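Local coordinates for protein UDP-glucose:anthocyanidin 3-O-glucosyltransferase (Clitoria ternatea, PDB 4REL) that is a plant glycosyltransferase of the GT-B fold, with two domains that each hold a parallel beta sheet, at residues Ser306-Pro309 and Lys310-Glu314; Val326-Ser329 and His330-His334; Asp407-Lys410 and Ile411-Asn414; Lys417-Gln420 and Ile421-Ala425. All coordinates share one frame; numbering follows the deposited sequence.

Contact 1: Ser306-Pro309 and Lys310-Glu314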
loop_
_atom_site.group_PDB
_atom_site.type_symbol
_atom_site.label_atom_id
_atom_site.label_comp_id
_atom_site.label_asym_id
_atom_site.label_seq_id
_atom_site.Cartn_x
_atom_site.Cartn_y
_atom_site.Cartn_z
ATOM N N SER A 306 21.911 -9.231 13.959
ATOM C CA SER A 306 22.648 -10.375 14.498
ATOM C C SER A 306 22.763 -11.543 13.518
ATOM O O SER A 306 23.585 -12.440 13.709
ATOM C CB SER A 306 22.023 -10.863 15.815
ATOM O OG SER A 306 20.654 -11.204 15.643
ATOM N N ILE A 307 21.949 -11.546 12.469
ATOM C CA ILE A 307 22.021 -12.660 11.523
ATOM C C ILE A 307 22.782 -12.315 10.241
ATOM O O ILE A 307 23.046 -13.195 9.421
ATOM C CB ILE A 307 20.636 -13.237 11.192
ATOM C CG1 ILE A 307 19.811 -12.227 10.407
ATOM C CG2 ILE A 307 19.914 -13.680 12.470
ATOM C CD1 ILE A 307 18.569 -12.823 9.779
ATOM N N LEU A 308 23.142 -11.044 10.072
ATOM C CA LEU A 308 24.015 -10.647 8.967
ATOM C C LEU A 308 25.339 -11.378 9.105
ATOM O O LEU A 308 25.769 -11.650 10.227
ATOM C CB LEU A 308 24.264 -9.141 9.016
ATOM C CG LEU A 308 23.057 -8.246 8.766
ATOM C CD1 LEU A 308 23.454 -6.779 8.927
ATOM C CD2 LEU A 308 22.494 -8.491 7.375
ATOM N N PRO A 309 25.988 -11.709 7.970
ATOM C CA PRO A 309 27.297 -12.367 7.983
ATOM C C PRO A 309 28.270 -11.602 8.876
ATOM O O PRO A 309 28.233 -10.368 8.898
ATOM C CB PRO A 309 27.744 -12.278 6.517
ATOM C CG PRO A 309 26.464 -12.275 5.747
ATOM C CD PRO A 309 25.504 -11.476 6.597
ATOM N N LYS A 310 29.100 -12.318 9.630
ATOM C CA LYS A 310 30.091 -11.660 10.469
ATOM C C LYS A 310 30.998 -10.760 9.624
ATOM O O LYS A 310 31.529 -11.188 8.599
ATOM C CB LYS A 310 30.937 -12.689 11.225
ATOM C CG LYS A 310 31.974 -12.045 12.130
ATOM C CD LYS A 310 32.781 -13.059 12.922
ATOM C CE LYS A 310 33.678 -12.345 13.924
ATOM N NZ LYS A 310 34.610 -13.271 14.618
ATOM N N GLY A 311 31.145 -9.504 10.046
ATOM C CA GLY A 311 32.009 -8.567 9.352
ATOM C C GLY A 311 31.413 -7.891 8.128
ATOM O O GLY A 311 32.049 -7.012 7.536
ATOM N N PHE A 312 30.208 -8.291 7.733
ATOM C CA PHE A 312 29.596 -7.718 6.534
ATOM C C PHE A 312 29.421 -6.198 6.632
ATOM O O PHE A 312 29.788 -5.465 5.711
ATOM C CB PHE A 312 28.257 -8.397 6.213
ATOM C CG PHE A 312 27.325 -7.540 5.388
ATOM C CD1 PHE A 312 27.549 -7.350 4.030
ATOM C CD2 PHE A 312 26.225 -6.933 5.974
ATOM C CE1 PHE A 312 26.698 -6.550 3.271
ATOM C CE2 PHE A 312 25.366 -6.138 5.220
ATOM C CZ PHE A 312 25.606 -5.944 3.875
ATOM N N VAL A 313 28.843 -5.718 7.727
ATOM C CA VAL A 313 28.604 -4.284 7.847
ATOM C C VAL A 313 29.930 -3.537 7.885
ATOM O O VAL A 313 30.099 -2.505 7.237
ATOM C CB VAL A 313 27.783 -3.930 9.103
ATOM C CG1 VAL A 313 27.602 -2.440 9.200
ATOM C CG2 VAL A 313 26.416 -4.606 9.053
ATOM N N GLU A 314 30.873 -4.072 8.651
ATOM C CA GLU A 314 32.191 -3.462 8.764
ATOM C C GLU A 314 32.928 -3.414 7.420
ATOM O O GLU A 314 33.447 -2.364 7.029
ATOM C CB GLU A 314 33.031 -4.198 9.816
ATOM C CG GLU A 314 34.351 -3.522 10.110
ATOM C CD GLU A 314 35.061 -4.122 11.313
ATOM O OE1 GLU A 314 34.417 -4.879 12.075
ATOM O OE2 GLU A 314 36.261 -3.823 11.496
HETATM O O HOH W 1 27.796 -7.613 9.830
#

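Contact 2: Val326-Ser329 and His330-His334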
loop_
_atom_site.group_PDB
_atom_site.type_symbol
_atom_site.label_atom_id
_atom_site.label_comp_id
_atom_site.label_asym_id
_atom_site.label_seq_id
_atom_site.Cartn_x
_atom_site.Cartn_y
_atom_site.Cartn_z
ATOM N N VAL A 326 15.095 5.011 7.237
ATOM C CA VAL A 326 15.456 6.085 6.318
ATOM C C VAL A 326 14.222 6.938 6.025
ATOM O O VAL A 326 13.093 6.456 6.132
ATOM C CB VAL A 326 16.018 5.549 4.967
ATOM C CG1 VAL A 326 17.230 4.679 5.193
ATOM C CG2 VAL A 326 14.952 4.790 4.204
ATOM N N PRO A 327 14.435 8.210 5.667
ATOM C CA PRO A 327 13.323 9.009 5.134
ATOM C C PRO A 327 13.052 8.550 3.694
ATOM O O PRO A 327 13.615 9.102 2.740
ATOM C CB PRO A 327 13.873 10.434 5.177
ATOM C CG PRO A 327 15.362 10.275 5.030
ATOM C CD PRO A 327 15.711 8.955 5.690
ATOM N N GLN A 328 12.212 7.532 3.541
ATOM C CA GLN A 328 12.124 6.822 2.263
ATOM C C GLN A 328 11.687 7.709 1.102
ATOM O O GLN A 328 12.235 7.599 0.013
ATOM C CB GLN A 328 11.231 5.586 2.375
ATOM C CG GLN A 328 11.120 4.798 1.071
ATOM C CD GLN A 328 10.380 3.498 1.238
ATOM O OE1 GLN A 328 10.953 2.497 1.669
ATOM N NE2 GLN A 328 9.098 3.498 0.894
ATOM N N SER A 329 10.726 8.603 1.353
ATOM C CA SER A 329 10.245 9.539 0.340
ATOM C C SER A 329 11.404 10.326 -0.238
ATOM O O SER A 329 11.526 10.479 -1.455
ATOM C CB SER A 329 9.239 10.526 0.953
ATOM O OG SER A 329 8.091 9.854 1.432
ATOM N N HIS A 330 12.257 10.826 0.653
ATOM C CA HIS A 330 13.405 11.616 0.237
ATOM C C HIS A 330 14.467 10.741 -0.401
ATOM O O HIS A 330 15.142 11.169 -1.345
ATOM C CB HIS A 330 13.995 12.371 1.425
ATOM C CG HIS A 330 13.191 13.567 1.832
ATOM N ND1 HIS A 330 12.052 13.471 2.602
ATOM C CD2 HIS A 330 13.362 14.884 1.570
ATOM C CE1 HIS A 330 11.555 14.681 2.799
ATOM N NE2 HIS A 330 12.332 15.554 2.185
ATOM N N VAL A 331 14.632 9.524 0.112
ATOM C CA VAL A 331 15.615 8.608 -0.476
ATOM C C VAL A 331 15.218 8.224 -1.892
ATOM O O VAL A 331 16.034 8.288 -2.811
ATOM C CB VAL A 331 15.841 7.350 0.386
ATOM C CG1 VAL A 331 16.679 6.304 -0.376
ATOM C CG2 VAL A 331 16.524 7.729 1.703
ATOM N N LEU A 332 13.953 7.862 -2.083
ATOM C CA LEU A 332 13.489 7.462 -3.411
ATOM C C LEU A 332 13.466 8.632 -4.397
ATOM O O LEU A 332 13.540 8.434 -5.610
ATOM C CB LEU A 332 12.135 6.745 -3.335
ATOM C CG LEU A 332 12.211 5.278 -2.875
ATOM C CD1 LEU A 332 10.821 4.695 -2.650
ATOM C CD2 LEU A 332 12.991 4.438 -3.898
ATOM N N SER A 333 13.411 9.855 -3.885
ATOM C CA SER A 333 13.463 11.021 -4.762
ATOM C C SER A 333 14.883 11.529 -4.992
ATOM O O SER A 333 15.078 12.531 -5.686
ATOM C CB SER A 333 12.573 12.153 -4.235
ATOM O OG SER A 333 12.992 12.583 -2.958
ATOM N N HIS A 334 15.879 10.841 -4.436
ATOM C CA HIS A 334 17.269 11.263 -4.627
ATOM C C HIS A 334 17.836 10.692 -5.916
ATOM O O HIS A 334 17.734 9.487 -6.181
ATOM C CB HIS A 334 18.161 10.865 -3.441
ATOM C CG HIS A 334 19.475 11.588 -3.415
ATOM N ND1 HIS A 334 20.466 11.367 -4.349
ATOM C CD2 HIS A 334 19.950 12.544 -2.579
ATOM C CE1 HIS A 334 21.500 12.150 -4.084
ATOM N NE2 HIS A 334 21.212 12.874 -3.015
#

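Contact 3: Asp407-Lys410 and Ile411-Asn414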
loop_
_atom_site.group_PDB
_atom_site.type_symbol
_atom_site.label_atom_id
_atom_site.label_comp_id
_atom_site.label_asym_id
_atom_site.label_seq_id
_atom_site.Cartn_x
_atom_site.Cartn_y
_atom_site.Cartn_z
ATOM N N ASP A 407 21.622 -4.216 -21.217
ATOM C CA ASP A 407 20.404 -5.026 -21.236
ATOM C C ASP A 407 19.291 -4.496 -20.323
ATOM O O ASP A 407 18.129 -4.888 -20.462
ATOM C CB ASP A 407 20.714 -6.470 -20.851
ATOM C CG ASP A 407 21.282 -7.271 -22.004
ATOM O OD1 ASP A 407 21.284 -6.758 -23.148
ATOM O OD2 ASP A 407 21.712 -8.421 -21.760
ATOM N N GLY A 408 19.647 -3.633 -19.377
ATOM C CA GLY A 408 18.661 -3.054 -18.476
ATOM C C GLY A 408 18.202 -1.680 -18.928
ATOM O O GLY A 408 17.439 -1.003 -18.233
ATOM N N LYS A 409 18.655 -1.255 -20.100
ATOM C CA LYS A 409 18.350 0.100 -20.564
ATOM C C LYS A 409 16.859 0.336 -20.794
ATOM O O LYS A 409 16.327 1.404 -20.451
ATOM C CB LYS A 409 19.146 0.435 -21.828
ATOM C CG LYS A 409 18.776 1.784 -22.437
ATOM C CD LYS A 409 19.764 2.204 -23.515
ATOM C CE LYS A 409 19.405 3.565 -24.094
ATOM N NZ LYS A 409 18.125 3.537 -24.861
ATOM N N LYS A 410 16.179 -0.657 -21.359
ATOM C CA LYS A 410 14.744 -0.536 -21.588
ATOM C C LYS A 410 14.012 -0.272 -20.274
ATOM O O LYS A 410 13.158 0.607 -20.185
ATOM C CB LYS A 410 14.190 -1.804 -22.241
ATOM C CG LYS A 410 12.667 -1.818 -22.312
ATOM C CD LYS A 410 12.112 -3.149 -22.822
ATOM C CE LYS A 410 10.602 -3.058 -23.055
ATOM N NZ LYS A 410 10.037 -4.287 -23.697
ATOM N N ILE A 411 14.348 -1.047 -19.249
ATOM C CA ILE A 411 13.730 -0.865 -17.940
ATOM C C ILE A 411 14.017 0.517 -17.350
ATOM O O ILE A 411 13.118 1.184 -16.808
ATOM C CB ILE A 411 14.180 -1.976 -16.981
ATOM C CG1 ILE A 411 13.430 -3.260 -17.339
ATOM C CG2 ILE A 411 13.916 -1.589 -15.538
ATOM C CD1 ILE A 411 14.055 -4.509 -16.773
ATOM N N ARG A 412 15.265 0.958 -17.456
ATOM C CA ARG A 412 15.638 2.284 -16.972
ATOM C C ARG A 412 14.880 3.369 -17.730
ATOM O O ARG A 412 14.390 4.329 -17.128
ATOM C CB ARG A 412 17.156 2.492 -17.079
ATOM C CG ARG A 412 17.951 1.627 -16.077
ATOM C CD ARG A 412 19.434 1.994 -16.003
ATOM N NE ARG A 412 20.099 1.792 -17.293
ATOM C CZ ARG A 412 20.672 0.658 -17.698
ATOM N NH1 ARG A 412 20.687 -0.420 -16.921
ATOM N NH2 ARG A 412 21.244 0.607 -18.898
ATOM N N ASP A 413 14.772 3.210 -19.047
ATOM C CA ASP A 413 14.060 4.189 -19.869
ATOM C C ASP A 413 12.583 4.210 -19.515
ATOM O O ASP A 413 11.957 5.281 -19.437
ATOM C CB ASP A 413 14.227 3.877 -21.363
ATOM C CG ASP A 413 15.608 4.231 -21.893
ATOM O OD1 ASP A 413 16.360 4.955 -21.202
ATOM O OD2 ASP A 413 15.937 3.784 -23.014
ATOM N N ASN A 414 12.020 3.024 -19.305
ATOM C CA ASN A 414 10.612 2.912 -18.950
ATOM C C ASN A 414 10.313 3.573 -17.614
ATOM O O ASN A 414 9.265 4.181 -17.440
ATOM C CB ASN A 414 10.158 1.447 -18.922
ATOM C CG ASN A 414 10.074 0.841 -20.306
ATOM O OD1 ASN A 414 10.006 1.563 -21.303
ATOM N ND2 ASN A 414 10.059 -0.485 -20.376
HETATM O O HOH W 2 15.768 -3.572 -19.954
#

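Contact 4: Lys417-Gln420 and Ile421-Ala425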
loop_
_atom_site.group_PDB
_atom_site.type_symbol
_atom_site.label_atom_id
_atom_site.label_comp_id
_atom_site.label_asym_id
_atom_site.label_seq_id
_atom_site.Cartn_x
_atom_site.Cartn_y
_atom_site.Cartn_z
ATOM N N LYS A 417 9.880 7.161 -18.266
ATOM C CA LYS A 417 8.605 7.429 -18.937
ATOM C C LYS A 417 7.434 7.368 -17.973
ATOM O O LYS A 417 6.496 8.163 -18.066
ATOM C CB LYS A 417 8.366 6.454 -20.085
ATOM C CG LYS A 417 9.405 6.538 -21.183
ATOM C CD LYS A 417 9.038 5.623 -22.346
ATOM C CE LYS A 417 10.151 5.570 -23.379
ATOM N NZ LYS A 417 9.853 4.587 -24.459
ATOM N N VAL A 418 7.474 6.408 -17.060
ATOM C CA VAL A 418 6.393 6.262 -16.102
ATOM C C VAL A 418 6.387 7.445 -15.129
ATOM O O VAL A 418 5.321 7.942 -14.751
ATOM C CB VAL A 418 6.479 4.910 -15.366
ATOM C CG1 VAL A 418 5.590 4.911 -14.134
ATOM C CG2 VAL A 418 6.095 3.780 -16.318
ATOM N N LYS A 419 7.571 7.927 -14.759
ATOM C CA LYS A 419 7.662 9.116 -13.911
ATOM C C LYS A 419 6.967 10.304 -14.584
ATOM O O LYS A 419 6.208 11.044 -13.951
ATOM C CB LYS A 419 9.117 9.463 -13.607
ATOM C CG LYS A 419 9.278 10.676 -12.703
ATOM C CD LYS A 419 10.759 11.022 -12.493
ATOM C CE LYS A 419 10.900 11.996 -11.333
ATOM N NZ LYS A 419 12.265 12.587 -11.189
ATOM N N GLN A 420 7.201 10.471 -15.878
ATOM C CA GLN A 420 6.590 11.587 -16.602
ATOM C C GLN A 420 5.067 11.423 -16.660
ATOM O O GLN A 420 4.319 12.388 -16.525
ATOM C CB GLN A 420 7.186 11.702 -18.011
ATOM C CG GLN A 420 6.641 12.873 -18.825
ATOM C CD GLN A 420 7.103 14.231 -18.299
ATOM O OE1 GLN A 420 8.302 14.470 -18.126
ATOM N NE2 GLN A 420 6.151 15.127 -18.049
ATOM N N ILE A 421 4.606 10.193 -16.847
ATOM C CA ILE A 421 3.169 9.906 -16.806
ATOM C C ILE A 421 2.557 10.290 -15.454
ATOM O O ILE A 421 1.499 10.930 -15.403
ATOM C CB ILE A 421 2.886 8.421 -17.131
ATOM C CG1 ILE A 421 3.202 8.144 -18.603
ATOM C CG2 ILE A 421 1.436 8.050 -16.826
ATOM C CD1 ILE A 421 3.311 6.674 -18.934
ATOM N N VAL A 422 3.228 9.919 -14.364
ATOM C CA VAL A 422 2.753 10.289 -13.033
ATOM C C VAL A 422 2.731 11.812 -12.881
ATOM O O VAL A 422 1.747 12.378 -12.390
ATOM C CB VAL A 422 3.590 9.635 -11.899
ATOM C CG1 VAL A 422 3.230 10.239 -10.554
ATOM C CG2 VAL A 422 3.376 8.136 -11.874
ATOM N N GLN A 423 3.788 12.485 -13.332
ATOM C CA GLN A 423 3.841 13.945 -13.196
ATOM C C GLN A 423 2.664 14.595 -13.908
ATOM O O GLN A 423 2.039 15.516 -13.382
ATOM C CB GLN A 423 5.196 14.511 -13.671
ATOM C CG GLN A 423 6.318 14.259 -12.672
ATOM C CD GLN A 423 7.705 14.566 -13.198
ATOM O OE1 GLN A 423 8.564 15.079 -12.466
ATOM N NE2 GLN A 423 7.948 14.222 -14.457
ATOM N N ASP A 424 2.329 14.092 -15.089
ATOM C CA ASP A 424 1.170 14.623 -15.807
ATOM C C ASP A 424 -0.177 14.181 -15.191
ATOM O O ASP A 424 -1.189 14.863 -15.345
ATOM C CB ASP A 424 1.259 14.291 -17.303
ATOM C CG ASP A 424 2.500 14.898 -17.967
ATOM O OD1 ASP A 424 2.906 16.019 -17.582
ATOM O OD2 ASP A 424 3.070 14.256 -18.877
ATOM N N ALA A 425 -0.177 13.061 -14.473
ATOM C CA ALA A 425 -1.392 12.539 -13.825
ATOM C C ALA A 425 -1.798 13.374 -12.604
ATOM O O ALA A 425 -2.991 13.573 -12.339
ATOM C CB ALA A 425 -1.202 11.085 -13.418
HETATM O O HOH W 3 11.439 15.401 -12.482
#

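Contact 1: Ser306-Pro309 and Lys310-Glu314
P309 O accepts two hydrogen bonds just before helix 312-315. F312 N donates to P309 O at 3.1 Å, and water 1 donates to P309 O at 2.9 Å. The backbone bond closes a type II beta turn from P309 to F312. G311 is the third residue of this turn and also the N-cap of the helix. Its phi is positive (82°), a value that glycine takes easily. The N-H...O angle at F312 is 162°, but the donor stands well above the carbonyl plane of P309. Water 1 also accepts from V313 N at 3.0 Å. It therefore links P309 O to the first turn of the helix.

Apolar side chains of L308, P309, F312 and V313 meet around the turn. P309 and F312 lie side by side and point the same way, with P309 CB 3.9 Å from F312 CB. Both L308 and F312 are buried, and both touch W298 of strand 296-299. F312 also meets F296 there, while P309 touches A286 of helix 279-292. K310 O accepts from R315 NH1. L308 comes in from the residue before the turn. Its CD1 meets the edge of the F312 ring, 4.1 Å from F312 CD2. The same methyl, L308 CD1, touches V313 CG2 at 3.7 Å.

Contact 2: Val326-Ser329 and His330-His334
The backbone of V326-S329 turns into a short helix that H330-L332 completes. P327 is the centre of an inverse gamma turn and also the N-cap. V331 N donates to P327 O at 2.8 Å. L332 N donates to Q328 O at 2.7 Å, with an N-H...O angle of 171°. The next bond, S333 N to S329 O, is weak at 3.1 Å, and the helix has ended by S333. This helix lies in a beta-alpha-beta crossover between parallel strands 320-323 and 337-342 of a Rossmann-like sheet.

V331 CG2 stands beside the backbone N of its own residue, anti to the carbonyl carbon. There it meets V326 CB at 4.0 Å, the two side chains crossing at about a right angle. Y268 of strand 266-270 touches both valines. Q328 and L332 lie side by side, Q328 CG 3.7 Å from L332 CD1. Q328 holds Y268 OH through OE1 and E351 OE1 through NE2, and S329 OG bonds E351 OE2. S333 OG lies 3.0 Å from S329 O and 3.0 Å from H330 O, and its single proton could go to either carbonyl.

Contact 3: Asp407-Lys410 and Ile411-Asn414
This is a local contact along the first turns of helix 409-425, on the surface of the protein. It joins a salt bridge, an arginine laid over backbone, and the helical hydrogen bonds. The salt bridge spans one turn, from K409 to D413. K409 NZ stands 2.9 Å from D413 OD2 and uses the syn lone pair of that oxygen. The lysine chain is extended as far as CE and bends at its last torsion (chi4 -67°), which turns the amine toward the carboxylate.

R412 folds back over the helix start. One face of its guanidinium lies on the backbone of G408 and K409, with NH1 3.4 Å from G408 C. G408 has no side chain, which leaves room for this flat group. R412 NH1 donates to I402 O and Q405 O, so the group is also fixed from the preceding chain. R412 N donates to G408 O at 3.0 Å, and D413 N donates to K409 O at 2.8 Å. Water 2 bridges D407 O and I411 N, receiving from I411 N at 3.0 Å.

K410 and N414 cross obliquely, K410 CG lying 3.5 Å from N414 ND2. Both turn to E380, between helix 368-378 and strand 382-384: K410 NZ forms a salt bridge with its carboxylate, and N414 ND2 bonds its O. I411 packs on I402 of helix 392-403 and on P358, while N414 touches V381.

Contact 4: Lys417-Gln420 and Ile421-Ala425
Four regular backbone bonds join K417-Q420 to I421-A425 within helix 409-425. Each runs from an N-H to the carbonyl four residues earlier. I421 N donates to K417 O, V422 N to V418 O, and Q423 N to K419 O. The last of the four, D424 N to Q420 O, is 3.0 Å long. This is plain alpha-helix near the C-terminal end of the helix.

Polar side chains line the exposed side. Q420 pairs with D424 one turn on. The Q420 chain bends at chi2 (70°), and the bend brings its amide to the carboxylate. Q420 NE2 donates weakly to both oxygens, at 3.3 Å to D424 OD2 and 3.4 Å to D424 OD1. The approach to OD2 is the straighter of the two, with an N-H...O angle of 171°. The amide and carboxylate planes are 42° apart. K419 and Q423 are joined through water 3. This water accepts from K419 NZ at 3.2 Å and donates to Q423 OE1 at 2.9 Å.

Side-chain carbons also rest on backbone carbonyls. I421 CG1 lies 3.3 Å from K417 O, and V422 CG2 lies 3.5 Å from V418 O.

The buried side of the helix carries V418, V422 and A425. V418 packs on V353 and V422 on S354, both of helix 346-354. V418 also meets V381, just before strand 382-384, and L217. V422 touches F214 and A425 touches E216, in the loop between strand 208-211 and helix 220-229.

Overall arrangement
The contacts follow one another along the chain in the order 1, 2, 3, 4. Contacts 1 and 2 lie in connections of the six-stranded parallel sheet, before and after its edge strand 320-323. Their centres are about 25 Å apart. Contacts 3 and 4 share helix 409-425, with centres about 16 Å apart. Contact 2 comes within about 6 Å of contact 4, nearest atoms, without touching it. Helix 346-354 meets both. Contacts 1 and 4 are farthest apart, about 39 Å between centres. Helix 409-425 packs on the domain of the six-stranded sheet at contact 3. At contact 4 it also meets the loop after strand 208-211 of the seven-stranded sheet, so it spans the two domains of the GT-B fold.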